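Local coordinates for beta-lactamase-related domain-containing protein (Bacteroides dorei DSM 17855, PDB 5TGF), which probably acts as a serine hydrolase of the beta-lactamase family, its exact reaction being unknown, and can bind calcium, at residues V71-D76 with E227-E232; D300-F305 with E331-I336; P112-P117 with L133-V138. All coordinates share one frame; numbering follows the deposited sequence. Where two conformers were deposited one is given.

In the fold
The three contacts are spread over a fold that joins a six-stranded antiparallel sheet to a largely helical part. Along the chain, interaction 3 (112-117 with 133-138) is nested inside the loop closed by interaction 1 (71-76 with 227-232), and interaction 2 (300-305 with 331-336) follows both. Interactions 1 and 3 belong to the helical part, their centres about 31 Å apart. The centres of interactions 2 and 3 lie about 38 Å apart, on opposite sides of the chain's centre. No two contacts touch: interaction 1 joins two helices, interaction 2 packs the last helix on the sheet, and interaction 3 brings together two peripheral loops.

Interaction 1 of 3, residues V71-D76 with E227-E232; sequences VVDRTD and EILKPE
D73 and K230 are tied by two hydrogen bonds, both donated by K230. Its backbone N gives an almost straight bond to D73 OD2 (2.9 Å, 173° at the hydrogen), approaching the carboxylate from above its plane, 37° out. Its ammonium NZ reaches D73 O at 3.0 Å, in the carbonyl plane and on a lone pair. The two side chains slide past each other in opposite directions, and a bend at chi4 (109°) brings the ammonium to the backbone oxygen. NZ thus stays 4.1 Å from D73 OD1, beyond a salt bridge; OD1 is bonded instead to T233 OG1.

K230 is the N-cap residue of helix 231-238, so one carboxylate holds both the cap N-H and a hydroxyl in the first turn of that helix. D73 lies near the end of helix 60-74, at whose start an SxxK pattern is consistent with the nucleophile motif of serine beta-lactamases; the contact joins the far part of that helix to a later one in the helical region. Beyond it, V72 and T75 belong with L77 to a calcium site seen for this protein, although no metal is bound to this chain. There T75 OG1 and R74 N grip V71 O from opposite faces of its plane.

A water links D73 OD2 to I228 O, donating to each (2.9 Å and 2.7 Å respectively). It also takes a weak bond from R74, whose NH1 is bonded to A70 O.

Aliphatic carbons cover the carboxylate: K230 CG lies over its face, 3.6 Å from D73 CG, and L229 CD2 approaches D73 OD2 at 3.9 Å. I228 turns the other way, onto I175 and P178 of helix 167-179.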
ATOM      1  N   VAL A  71      10.834   1.832  12.027  1.00 16.58           N
ATOM      2  CA  VAL A  71      12.037   1.126  12.429  1.00 17.21           C
ATOM      3  C   VAL A  71      13.277   1.859  11.941  1.00 16.44           C
ATOM      4  O   VAL A  71      14.250   2.032  12.695  1.00 18.77           O
ATOM      5  CB  VAL A  71      12.004  -0.345  11.923  1.00 16.55           C
ATOM      6  CG1 VAL A  71      13.314  -1.054  12.194  1.00 17.26           C
ATOM      7  CG2 VAL A  71      10.841  -1.079  12.562  1.00 17.67           C
ATOM      8  N   VAL A  72      13.256   2.328  10.696  1.00 15.68           N
ATOM      9  CA  VAL A  72      14.350   3.125  10.168  1.00 18.45           C
ATOM     10  C   VAL A  72      14.590   4.369  11.040  1.00 18.58           C
ATOM     11  O   VAL A  72      15.726   4.750  11.251  1.00 21.07           O
ATOM     12  CB  VAL A  72      14.101   3.519   8.713  1.00 16.35           C
ATOM     13  CG1 VAL A  72      14.995   4.680   8.263  1.00 17.34           C
ATOM     14  CG2 VAL A  72      14.264   2.290   7.818  1.00 17.51           C
ATOM     15  N   ASP A  73      13.520   4.979  11.509  1.00 20.00           N
ATOM     16  CA  ASP A  73      13.617   6.146  12.376  1.00 21.40           C
ATOM     17  C   ASP A  73      14.317   5.843  13.729  1.00 22.24           C
ATOM     18  O   ASP A  73      14.913   6.739  14.313  1.00 26.24           O
ATOM     19  CB  ASP A  73      12.223   6.745  12.623  1.00 19.95           C
ATOM     20  CG  ASP A  73      11.664   7.497  11.402  1.00 22.67           C
ATOM     21  OD1 ASP A  73      12.396   7.694  10.407  1.00 20.10           O
ATOM     22  OD2 ASP A  73      10.470   7.870  11.422  1.00 23.89           O
ATOM     23  N   ARG A  74      14.196   4.617  14.221  1.00 21.10           N
ATOM     24  CA  ARG A  74      14.618   4.220  15.591  1.00 24.97           C
ATOM     25  C   ARG A  74      15.925   3.395  15.675  1.00 25.32           C
ATOM     26  O   ARG A  74      16.360   3.057  16.773  1.00 25.28           O
ATOM     27  CB  ARG A  74      13.528   3.374  16.247  1.00 24.33           C
ATOM     28  CG  ARG A  74      12.330   4.145  16.726  1.00 29.88           C
ATOM     29  CD  ARG A  74      11.200   3.182  17.049  1.00 32.81           C
ATOM     30  NE  ARG A  74      10.060   3.855  17.656  1.00 30.69           N
ATOM     31  CZ  ARG A  74       9.228   4.648  17.008  1.00 31.25           C
ATOM     32  NH1 ARG A  74       9.372   4.875  15.705  1.00 36.01           N
ATOM     33  NH2 ARG A  74       8.225   5.204  17.663  1.00 39.81           N
ATOM     34  N   THR A  75      16.475   2.975  14.546  1.00 23.29           N
ATOM     35  CA  THR A  75      17.599   2.023  14.530  1.00 21.25           C
ATOM     36  C   THR A  75      18.609   2.460  13.475  1.00 20.43           C
ATOM     37  O   THR A  75      18.415   3.453  12.798  1.00 21.75           O
ATOM     38  CB  THR A  75      17.126   0.599  14.191  1.00 23.71           C
ATOM     39  OG1 THR A  75      16.584   0.589  12.865  1.00 23.74           O
ATOM     40  CG2 THR A  75      16.090   0.080  15.197  1.00 21.03           C
ATOM     41  N   ASP A  76      19.698   1.712  13.336  1.00 23.38           N
ATOM     42  CA  ASP A  76      20.666   1.920  12.262  1.00 24.97           C
ATOM     43  C   ASP A  76      20.181   1.389  10.893  1.00 22.06           C
ATOM     44  O   ASP A  76      20.863   1.553   9.892  1.00 22.52           O
ATOM     45  CB  ASP A  76      21.988   1.234  12.644  1.00 30.55           C
ATOM     46  CG  ASP A  76      23.127   1.527  11.665  1.00 30.51           C
ATOM     47  OD1 ASP A  76      23.460   2.705  11.429  1.00 35.95           O
ATOM     48  OD2 ASP A  76      23.713   0.566  11.145  1.00 34.16           O
ATOM     49  N   GLU A 227       5.283  12.386  17.146  1.00 28.54           N
ATOM     50  CA  GLU A 227       5.926  12.140  15.870  1.00 31.61           C
ATOM     51  C   GLU A 227       5.894  10.633  15.589  1.00 28.75           C
ATOM     52  O   GLU A 227       6.713   9.884  16.100  1.00 28.28           O
ATOM     53  CB  GLU A 227       7.370  12.643  15.906  1.00 33.55           C
ATOM     54  CG  GLU A 227       8.008  12.749  14.536  1.00 41.31           C
ATOM     55  CD  GLU A 227       9.265  13.618  14.526  1.00 45.09           C
ATOM     56  OE1 GLU A 227      10.327  13.072  14.875  1.00 47.66           O
ATOM     57  OE2 GLU A 227       9.194  14.829  14.171  1.00 44.53           O
ATOM     58  N   ILE A 228       4.950  10.195  14.774  1.00 25.76           N
ATOM     59  CA  ILE A 228       4.798   8.750  14.506  1.00 24.47           C
ATOM     60  C   ILE A 228       5.828   8.314  13.463  1.00 21.42           C
ATOM     61  O   ILE A 228       6.484   7.282  13.601  1.00 22.34           O
ATOM     62  CB  ILE A 228       3.358   8.421  14.052  1.00 25.10           C
ATOM     63  CG1 ILE A 228       2.348   8.938  15.075  1.00 23.83           C
ATOM     64  CG2 ILE A 228       3.212   6.918  13.794  1.00 23.24           C
ATOM     65  CD1 ILE A 228       2.551   8.368  16.455  1.00 26.10           C
ATOM     66  N   LEU A 229       6.000   9.134  12.441  1.00 19.32           N
ATOM     67  CA  LEU A 229       7.108   9.019  11.511  1.00 19.98           C
ATOM     68  C   LEU A 229       7.798  10.375  11.411  1.00 21.06           C
ATOM     69  O   LEU A 229       7.148  11.414  11.481  1.00 19.40           O
ATOM     70  CB  LEU A 229       6.572   8.620  10.116  1.00 19.47           C
ATOM     71  CG  LEU A 229       6.033   7.178  10.013  1.00 20.65           C
ATOM     72  CD1 LEU A 229       5.309   7.032   8.669  1.00 19.60           C
ATOM     73  CD2 LEU A 229       7.168   6.164  10.186  1.00 21.38           C
ATOM     74  N   LYS A 230       9.096  10.360  11.164  1.00 21.32           N
ATOM     75  CA  LYS A 230       9.804  11.602  10.876  1.00 20.25           C
ATOM     76  C   LYS A 230       9.391  12.198   9.531  1.00 24.44           C
ATOM     77  O   LYS A 230       9.105  11.460   8.577  1.00 19.32           O
ATOM     78  CB  LYS A 230      11.291  11.348  10.883  1.00 22.01           C
ATOM     79  CG  LYS A 230      11.820  10.980  12.239  1.00 24.50           C
ATOM     80  CD  LYS A 230      13.300  11.263  12.281  1.00 34.36           C
ATOM     81  CE  LYS A 230      13.921  10.694  13.546  1.00 38.92           C
ATOM     82  NZ  LYS A 230      14.766   9.526  13.199  1.00 45.69           N
ATOM     83  N   PRO A 231       9.330  13.534   9.440  1.00 23.71           N
ATOM     84  CA  PRO A 231       8.923  14.167   8.190  1.00 23.73           C
ATOM     85  C   PRO A 231       9.736  13.707   7.006  1.00 22.46           C
ATOM     86  O   PRO A 231       9.163  13.460   5.925  1.00 21.28           O
ATOM     87  CB  PRO A 231       9.164  15.664   8.449  1.00 28.79           C
ATOM     88  CG  PRO A 231       9.113  15.812   9.924  1.00 29.31           C
ATOM     89  CD  PRO A 231       9.672  14.534  10.479  1.00 28.07           C
ATOM     90  N   GLU A 232      11.047  13.527   7.197  1.00 21.79           N
ATOM     91  CA  GLU A 232      11.905  13.065   6.102  1.00 25.28           C
ATOM     92  C   GLU A 232      11.564  11.657   5.619  1.00 20.62           C
ATOM     93  O   GLU A 232      11.757  11.323   4.458  1.00 21.28           O
ATOM     94  CB  GLU A 232      13.392  13.123   6.476  1.00 29.00           C
ATOM     95  CG  GLU A 232      13.761  12.399   7.751  1.00 34.76           C
ATOM     96  CD  GLU A 232      13.766  13.321   8.977  1.00 42.42           C
ATOM     97  OE1 GLU A 232      12.986  14.317   9.013  1.00 33.37           O
ATOM     98  OE2 GLU A 232      14.532  13.001   9.916  1.00 49.39           O
TER
HETATM   99  O   HOH W   1       9.195   7.026  13.861  1.00 24.22           O
HETATM  100  O   HOH W   2       6.042   5.223  15.654  1.00 19.49           O

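Interaction 2 of 3, residues D300-F305 with E331-I336; sequences DGVYGF and ETVTKI
D300 reaches from the turn before strand 302-307 to T334 on the C-terminal helix, the two side chains crossing at about a right angle. Its CB points toward the helix, and with CG set beside the backbone N (chi1 -62°) the carboxylate arrives in front of the threonine. CG lies 3.6 Å from T334 OG1. OD1 passes the methyl CG2 of T334 at 3.9 Å and is bonded to N338 ND2, an amide that also meets T334 O. OD2 takes a short hydrogen bond of 2.6 Å from T334 OG1 on its syn lone pair; S330 O is a further partner of that hydroxyl.

Nearby, V302 CG1 meets V333 CG1 at 4.2 Å, both valines also resting on V33 and W295. Here the helix lies on one face of the sheet, beside helix 11-22, while Y303 and F305 turn to helix 207-218. A G1 beta bulge sets G301 and V302 together against N297, whose OD1 binds D300 N. The buried D300 is probably ionised, its charge stabilised by neutral donors, the T334 hydroxyl on OD2 and the N338 amide on OD1.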
ATOM      1  N   ASP A 300      -5.726  19.035  -3.812  1.00 23.50           N
ATOM      2  CA  ASP A 300      -7.086  19.131  -3.236  1.00 22.36           C
ATOM      3  C   ASP A 300      -7.082  19.355  -1.726  1.00 22.01           C
ATOM      4  O   ASP A 300      -8.073  19.769  -1.185  1.00 20.93           O
ATOM      5  CB  ASP A 300      -7.896  17.861  -3.486  1.00 22.07           C
ATOM      6  CG  ASP A 300      -8.116  17.556  -4.962  1.00 27.39           C
ATOM      7  OD1 ASP A 300      -8.021  18.509  -5.765  1.00 27.57           O
ATOM      8  OD2 ASP A 300      -8.400  16.355  -5.294  1.00 25.20           O
ATOM      9  N   GLY A 301      -6.002  18.985  -1.053  1.00 20.85           N
ATOM     10  CA  GLY A 301      -5.958  18.928   0.406  1.00 22.99           C
ATOM     11  C   GLY A 301      -6.818  17.800   0.989  1.00 22.15           C
ATOM     12  O   GLY A 301      -7.389  17.944   2.073  1.00 19.87           O
ATOM     13  N   VAL A 302      -6.916  16.699   0.244  1.00 16.95           N
ATOM     14  CA  VAL A 302      -7.827  15.613   0.528  1.00 18.65           C
ATOM     15  C   VAL A 302      -7.070  14.327   0.926  1.00 18.67           C
ATOM     16  O   VAL A 302      -6.012  13.996   0.342  1.00 15.98           O
ATOM     17  CB  VAL A 302      -8.719  15.328  -0.709  1.00 18.27           C
ATOM     18  CG1 VAL A 302      -9.315  13.961  -0.640  1.00 20.54           C
ATOM     19  CG2 VAL A 302      -9.843  16.359  -0.838  1.00 19.43           C
ATOM     20  N   TYR A 303      -7.605  13.615   1.913  1.00 18.50           N
ATOM     21  CA  TYR A 303      -7.368  12.178   2.009  1.00 17.94           C
ATOM     22  C   TYR A 303      -8.694  11.419   2.103  1.00 16.73           C
ATOM     23  O   TYR A 303      -9.705  11.961   2.557  1.00 17.07           O
ATOM     24  CB  TYR A 303      -6.381  11.830   3.124  1.00 18.87           C
ATOM     25  CG  TYR A 303      -6.833  12.199   4.521  1.00 20.28           C
ATOM     26  CD1 TYR A 303      -7.482  11.278   5.306  1.00 20.93           C
ATOM     27  CD2 TYR A 303      -6.556  13.450   5.065  1.00 19.84           C
ATOM     28  CE1 TYR A 303      -7.915  11.581   6.570  1.00 20.87           C
ATOM     29  CE2 TYR A 303      -6.942  13.756   6.371  1.00 22.70           C
ATOM     30  CZ  TYR A 303      -7.639  12.804   7.104  1.00 20.98           C
ATOM     31  OH  TYR A 303      -8.092  13.043   8.374  1.00 22.49           O
ATOM     32  N   GLY A 304      -8.734  10.228   1.506  1.00 14.86           N
ATOM     33  CA  GLY A 304      -9.900   9.389   1.549  1.00 13.37           C
ATOM     34  C   GLY A 304      -9.612   7.896   1.486  1.00 14.63           C
ATOM     35  O   GLY A 304      -8.522   7.434   1.062  1.00 14.03           O
ATOM     36  N   PHE A 305     -10.650   7.125   1.745  1.00 14.02           N
ATOM     37  CA  PHE A 305     -10.512   5.675   1.695  1.00 13.71           C
ATOM     38  C   PHE A 305     -11.864   5.099   1.353  1.00 13.70           C
ATOM     39  O   PHE A 305     -12.867   5.415   2.018  1.00 13.63           O
ATOM     40  CB  PHE A 305     -10.004   5.143   3.023  1.00 12.66           C
ATOM     41  CG  PHE A 305      -9.775   3.647   3.044  1.00 13.41           C
ATOM     42  CD1 PHE A 305      -9.138   3.013   1.978  1.00 14.57           C
ATOM     43  CD2 PHE A 305     -10.033   2.913   4.186  1.00 14.44           C
ATOM     44  CE1 PHE A 305      -8.838   1.664   2.009  1.00 15.71           C
ATOM     45  CE2 PHE A 305      -9.757   1.559   4.228  1.00 15.00           C
ATOM     46  CZ  PHE A 305      -9.179   0.922   3.133  1.00 15.35           C
ATOM     47  N   GLU A 331     -10.802  10.876  -8.851  1.00 12.45           N
ATOM     48  CA  GLU A 331     -11.137  11.790  -9.958  1.00 15.15           C
ATOM     49  C   GLU A 331     -12.440  12.513  -9.651  1.00 16.02           C
ATOM     50  O   GLU A 331     -12.552  13.736  -9.833  1.00 17.32           O
ATOM     51  CB  GLU A 331     -11.333  10.992 -11.268  1.00 17.10           C
ATOM     52  CG  GLU A 331     -11.685  11.826 -12.494  1.00 20.49           C
ATOM     53  CD  GLU A 331     -11.965  10.986 -13.738  1.00 28.27           C
ATOM     54  OE1 GLU A 331     -11.531  11.351 -14.836  1.00 39.70           O
ATOM     55  OE2 GLU A 331     -12.608   9.938 -13.629  1.00 36.17           O
ATOM     56  N   THR A 332     -13.430  11.758  -9.169  1.00 16.85           N
ATOM     57  CA  THR A 332     -14.764  12.307  -8.881  1.00 14.82           C
ATOM     58  C   THR A 332     -14.708  13.246  -7.677  1.00 16.94           C
ATOM     59  O   THR A 332     -15.325  14.334  -7.677  1.00 18.66           O
ATOM     60  CB  THR A 332     -15.786  11.187  -8.689  1.00 15.11           C
ATOM     61  OG1 THR A 332     -15.786  10.294  -9.816  1.00 14.13           O
ATOM     62  CG2 THR A 332     -17.219  11.737  -8.507  1.00 16.88           C
ATOM     63  N   VAL A 333     -13.924  12.903  -6.669  1.00 14.77           N
ATOM     64  CA  VAL A 333     -13.689  13.831  -5.546  1.00 14.79           C
ATOM     65  C   VAL A 333     -13.003  15.121  -5.995  1.00 18.56           C
ATOM     66  O   VAL A 333     -13.390  16.229  -5.595  1.00 17.99           O
ATOM     67  CB  VAL A 333     -12.954  13.166  -4.377  1.00 13.30           C
ATOM     68  CG1 VAL A 333     -12.494  14.153  -3.331  1.00 13.91           C
ATOM     69  CG2 VAL A 333     -13.827  12.089  -3.738  1.00 14.55           C
ATOM     70  N   THR A 334     -12.012  14.992  -6.862  1.00 17.42           N
ATOM     71  CA  THR A 334     -11.314  16.173  -7.372  1.00 18.57           C
ATOM     72  C   THR A 334     -12.284  17.124  -8.069  1.00 16.62           C
ATOM     73  O   THR A 334     -12.282  18.303  -7.781  1.00 18.84           O
ATOM     74  CB  THR A 334     -10.139  15.770  -8.310  1.00 19.97           C
ATOM     75  OG1 THR A 334      -9.091  15.193  -7.523  1.00 18.82           O
ATOM     76  CG2 THR A 334      -9.580  16.988  -9.022  1.00 20.66           C
ATOM     77  N   LYS A 335     -13.177  16.581  -8.866  1.00 17.08           N
ATOM     78  CA  LYS A 335     -14.228  17.390  -9.512  1.00 21.54           C
ATOM     79  C   LYS A 335     -15.135  18.057  -8.470  1.00 20.97           C
ATOM     80  O   LYS A 335     -15.389  19.265  -8.538  1.00 20.38           O
ATOM     81  CB  LYS A 335     -15.036  16.514 -10.439  1.00 23.00           C
ATOM     82  CG  LYS A 335     -15.923  17.235 -11.441  1.00 29.73           C
ATOM     83  CD  LYS A 335     -16.630  16.202 -12.321  1.00 35.39           C
ATOM     84  CE  LYS A 335     -17.142  16.776 -13.636  1.00 39.85           C
ATOM     85  NZ  LYS A 335     -17.686  18.157 -13.486  1.00 38.25           N
ATOM     86  N   ILE A 336     -15.561  17.278  -7.469  1.00 19.73           N
ATOM     87  CA  ILE A 336     -16.524  17.754  -6.491  1.00 17.47           C
ATOM     88  C   ILE A 336     -15.955  18.881  -5.659  1.00 18.57           C
ATOM     89  O   ILE A 336     -16.640  19.900  -5.442  1.00 23.97           O
ATOM     90  CB  ILE A 336     -17.064  16.605  -5.598  1.00 17.69           C
ATOM     91  CG1 ILE A 336     -17.983  15.703  -6.409  1.00 17.79           C
ATOM     92  CG2 ILE A 336     -17.784  17.152  -4.372  1.00 19.15           C
ATOM     93  CD1 ILE A 336     -18.159  14.334  -5.809  1.00 18.26           C
TER

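Interaction 3 of 3, residues P112-P117 with L133-V138; sequences PYLPAP and LSLDTV
The pyrrolidine ring of P115 is met by L135 at its CG-CD edge and not over a face: L135 CD2 lies close to the mean plane of the ring, 3.9 Å from P115 CG and equally far from P115 CD. No polar bond crosses between 112-117 and 133-138, and the contact is carried by methyl groups and this ring.

L135 is the central side chain. Its CB points toward the opposite loop, and with CG beside the backbone N (chi1 -61°) the isobutyl group extends into the angle between two neighbours. There its branches part: CD2 goes to the proline, while CD1 meets L114 CD2 at 3.9 Å. The two leucines cross at about a right angle and touch by one methyl each; the other branch of L114, CD1, is directed away from L135. L150, in helix 150-163, touches both leucines and so joins the cluster. At the other end of the loops, the ring of P112 touches E146.

Bonds to the backbone hold the two loops in place from outside. K95 NZ binds both L133 O and L135 O, fastening the chain on each side of S134. P112 is bonded to G149 and L150 through the backbone, and V138 to G109.

Residues 112-117 follow closely on the HTSG sequence common in this beta-lactamase family, and 133-138 lead out of helix 125-133. The contact thus closes a small helix-containing excursion at the periphery of the helical part, two irregular loops meeting over the beginning of helix 150-163, far from the calcium site.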
ATOM      1  N   PRO A 112       8.117 -12.296  -8.201  1.00 15.99           N
ATOM      2  CA  PRO A 112       6.910 -11.745  -7.579  1.00 15.64           C
ATOM      3  C   PRO A 112       6.218 -12.613  -6.520  1.00 17.29           C
ATOM      4  O   PRO A 112       5.831 -12.091  -5.473  1.00 17.00           O
ATOM      5  CB  PRO A 112       5.969 -11.526  -8.764  1.00 17.31           C
ATOM      6  CG  PRO A 112       6.898 -11.262  -9.928  1.00 17.36           C
ATOM      7  CD  PRO A 112       8.043 -12.215  -9.669  1.00 16.97           C
ATOM      8  N   TYR A 113       5.980 -13.878  -6.847  1.00 15.12           N
ATOM      9  CA  TYR A 113       5.277 -14.823  -5.962  1.00 14.70           C
ATOM     10  C   TYR A 113       5.952 -16.192  -6.021  1.00 15.47           C
ATOM     11  O   TYR A 113       6.759 -16.456  -6.927  1.00 16.41           O
ATOM     12  CB  TYR A 113       3.791 -14.913  -6.337  1.00 14.12           C
ATOM     13  CG  TYR A 113       3.122 -13.568  -6.232  1.00 15.18           C
ATOM     14  CD1 TYR A 113       2.806 -13.018  -4.969  1.00 17.90           C
ATOM     15  CD2 TYR A 113       2.948 -12.776  -7.352  1.00 15.50           C
ATOM     16  CE1 TYR A 113       2.266 -11.754  -4.863  1.00 16.93           C
ATOM     17  CE2 TYR A 113       2.444 -11.493  -7.253  1.00 16.10           C
ATOM     18  CZ  TYR A 113       2.107 -10.973  -6.005  1.00 16.52           C
ATOM     19  OH  TYR A 113       1.626  -9.676  -5.903  1.00 15.62           O
ATOM     20  N   LEU A 114       5.694 -17.042  -5.031  1.00 15.02           N
ATOM     21  CA  LEU A 114       6.311 -18.392  -5.057  1.00 17.61           C
ATOM     22  C   LEU A 114       5.867 -19.134  -6.359  1.00 15.90           C
ATOM     23  O   LEU A 114       4.789 -18.872  -6.853  1.00 14.26           O
ATOM     24  CB  LEU A 114       5.928 -19.199  -3.820  1.00 15.58           C
ATOM     25  CG  LEU A 114       6.417 -18.691  -2.455  1.00 16.46           C
ATOM     26  CD1 LEU A 114       5.976 -19.705  -1.405  1.00 17.96           C
ATOM     27  CD2 LEU A 114       7.908 -18.473  -2.375  1.00 17.37           C
ATOM     28  N   PRO A 115       6.704 -20.052  -6.889  1.00 17.05           N
ATOM     29  CA  PRO A 115       6.301 -20.863  -8.037  1.00 16.09           C
ATOM     30  C   PRO A 115       5.112 -21.793  -7.733  1.00 16.87           C
ATOM     31  O   PRO A 115       5.008 -22.403  -6.649  1.00 16.55           O
ATOM     32  CB  PRO A 115       7.531 -21.691  -8.355  1.00 16.58           C
ATOM     33  CG  PRO A 115       8.623 -21.241  -7.465  1.00 18.14           C
ATOM     34  CD  PRO A 115       7.976 -20.516  -6.320  1.00 18.73           C
ATOM     35  N   ALA A 116       4.205 -21.849  -8.675  1.00 16.88           N
ATOM     36  CA  ALA A 116       2.998 -22.645  -8.526  1.00 19.64           C
ATOM     37  C   ALA A 116       3.362 -24.135  -8.339  1.00 20.26           C
ATOM     38  O   ALA A 116       4.382 -24.599  -8.845  1.00 19.72           O
ATOM     39  CB  ALA A 116       2.095 -22.433  -9.739  1.00 22.45           C
ATOM     40  N   PRO A 117       2.621 -24.850  -7.478  1.00 17.14           N
ATOM     41  CA  PRO A 117       1.379 -24.436  -6.855  1.00 17.87           C
ATOM     42  C   PRO A 117       1.561 -23.851  -5.449  1.00 17.10           C
ATOM     43  O   PRO A 117       0.558 -23.658  -4.745  1.00 15.90           O
ATOM     44  CB  PRO A 117       0.596 -25.751  -6.768  1.00 19.06           C
ATOM     45  CG  PRO A 117       1.645 -26.786  -6.552  1.00 18.54           C
ATOM     46  CD  PRO A 117       2.863 -26.301  -7.307  1.00 19.89           C
ATOM     47  N   LEU A 133      14.912 -17.245  -0.268  1.00 18.50           N
ATOM     48  CA  LEU A 133      16.364 -17.263  -0.490  1.00 20.51           C
ATOM     49  C   LEU A 133      16.747 -18.273  -1.579  1.00 20.61           C
ATOM     50  O   LEU A 133      17.668 -18.030  -2.324  1.00 21.34           O
ATOM     51  CB  LEU A 133      17.111 -17.563   0.815  1.00 22.25           C
ATOM     52  CG  LEU A 133      18.631 -17.805   0.731  1.00 25.09           C
ATOM     53  CD1 LEU A 133      19.350 -16.601   0.156  1.00 26.08           C
ATOM     54  CD2 LEU A 133      19.178 -18.154   2.092  1.00 29.11           C
ATOM     55  N   SER A 134      16.003 -19.369  -1.694  1.00 22.41           N
ATOM     56  CA  SER A 134      16.282 -20.428  -2.677  1.00 22.90           C
ATOM     57  C   SER A 134      15.961 -20.051  -4.127  1.00 25.51           C
ATOM     58  O   SER A 134      16.395 -20.729  -5.029  1.00 26.87           O
ATOM     59  CB  SER A 134      15.517 -21.712  -2.300  1.00 26.18           C
ATOM     60  OG  SER A 134      14.116 -21.556  -2.555  1.00 29.01           O
ATOM     61  N   LEU A 135      15.225 -18.966  -4.359  1.00 21.88           N
ATOM     62  CA  LEU A 135      14.698 -18.646  -5.686  1.00 19.99           C
ATOM     63  C   LEU A 135      15.659 -17.759  -6.473  1.00 21.69           C
ATOM     64  O   LEU A 135      16.164 -16.760  -5.978  1.00 19.87           O
ATOM     65  CB  LEU A 135      13.333 -17.931  -5.585  1.00 20.70           C
ATOM     66  CG  LEU A 135      12.193 -18.707  -4.903  1.00 22.72           C
ATOM     67  CD1 LEU A 135      10.979 -17.801  -4.704  1.00 22.76           C
ATOM     68  CD2 LEU A 135      11.831 -19.992  -5.651  1.00 24.92           C
ATOM     69  N   ASP A 136      15.845 -18.098  -7.737  1.00 24.73           N
ATOM     70  CA  ASP A 136      16.558 -17.240  -8.669  1.00 28.00           C
ATOM     71  C   ASP A 136      15.849 -15.893  -8.822  1.00 27.11           C
ATOM     72  O   ASP A 136      14.590 -15.782  -8.739  1.00 24.09           O
ATOM     73  CB  ASP A 136      16.591 -17.872 -10.071  1.00 32.51           C
ATOM     74  CG  ASP A 136      17.397 -19.157 -10.132  1.00 40.57           C
ATOM     75  OD1 ASP A 136      18.362 -19.331  -9.348  1.00 40.62           O
ATOM     76  OD2 ASP A 136      17.082 -19.975 -11.029  1.00 48.09           O
ATOM     77  N   THR A 137      16.662 -14.880  -9.078  1.00 25.69           N
ATOM     78  CA  THR A 137      16.149 -13.570  -9.405  1.00 27.25           C
ATOM     79  C   THR A 137      15.688 -13.526 -10.852  1.00 26.03           C
ATOM     80  O   THR A 137      15.976 -14.415 -11.625  1.00 25.97           O
ATOM     81  CB  THR A 137      17.195 -12.478  -9.163  1.00 27.98           C
ATOM     82  OG1 THR A 137      18.390 -12.764  -9.900  1.00 27.66           O
ATOM     83  CG2 THR A 137      17.499 -12.371  -7.684  1.00 30.28           C
ATOM     84  N   VAL A 138      14.937 -12.495 -11.202  1.00 23.82           N
ATOM     85  CA  VAL A 138      14.421 -12.405 -12.566  0.59 24.60           C
ATOM     86  C   VAL A 138      15.110 -11.301 -13.366  1.00 23.48           C
ATOM     87  O   VAL A 138      15.063 -11.319 -14.578  1.00 22.57           O
ATOM     88  CB  VAL A 138      12.884 -12.284 -12.583  0.59 24.34           C
ATOM     89  CG1 VAL A 138      12.261 -13.624 -12.165  0.59 24.19           C
ATOM     90  CG2 VAL A 138      12.419 -11.141 -11.686  0.59 21.73           C
TER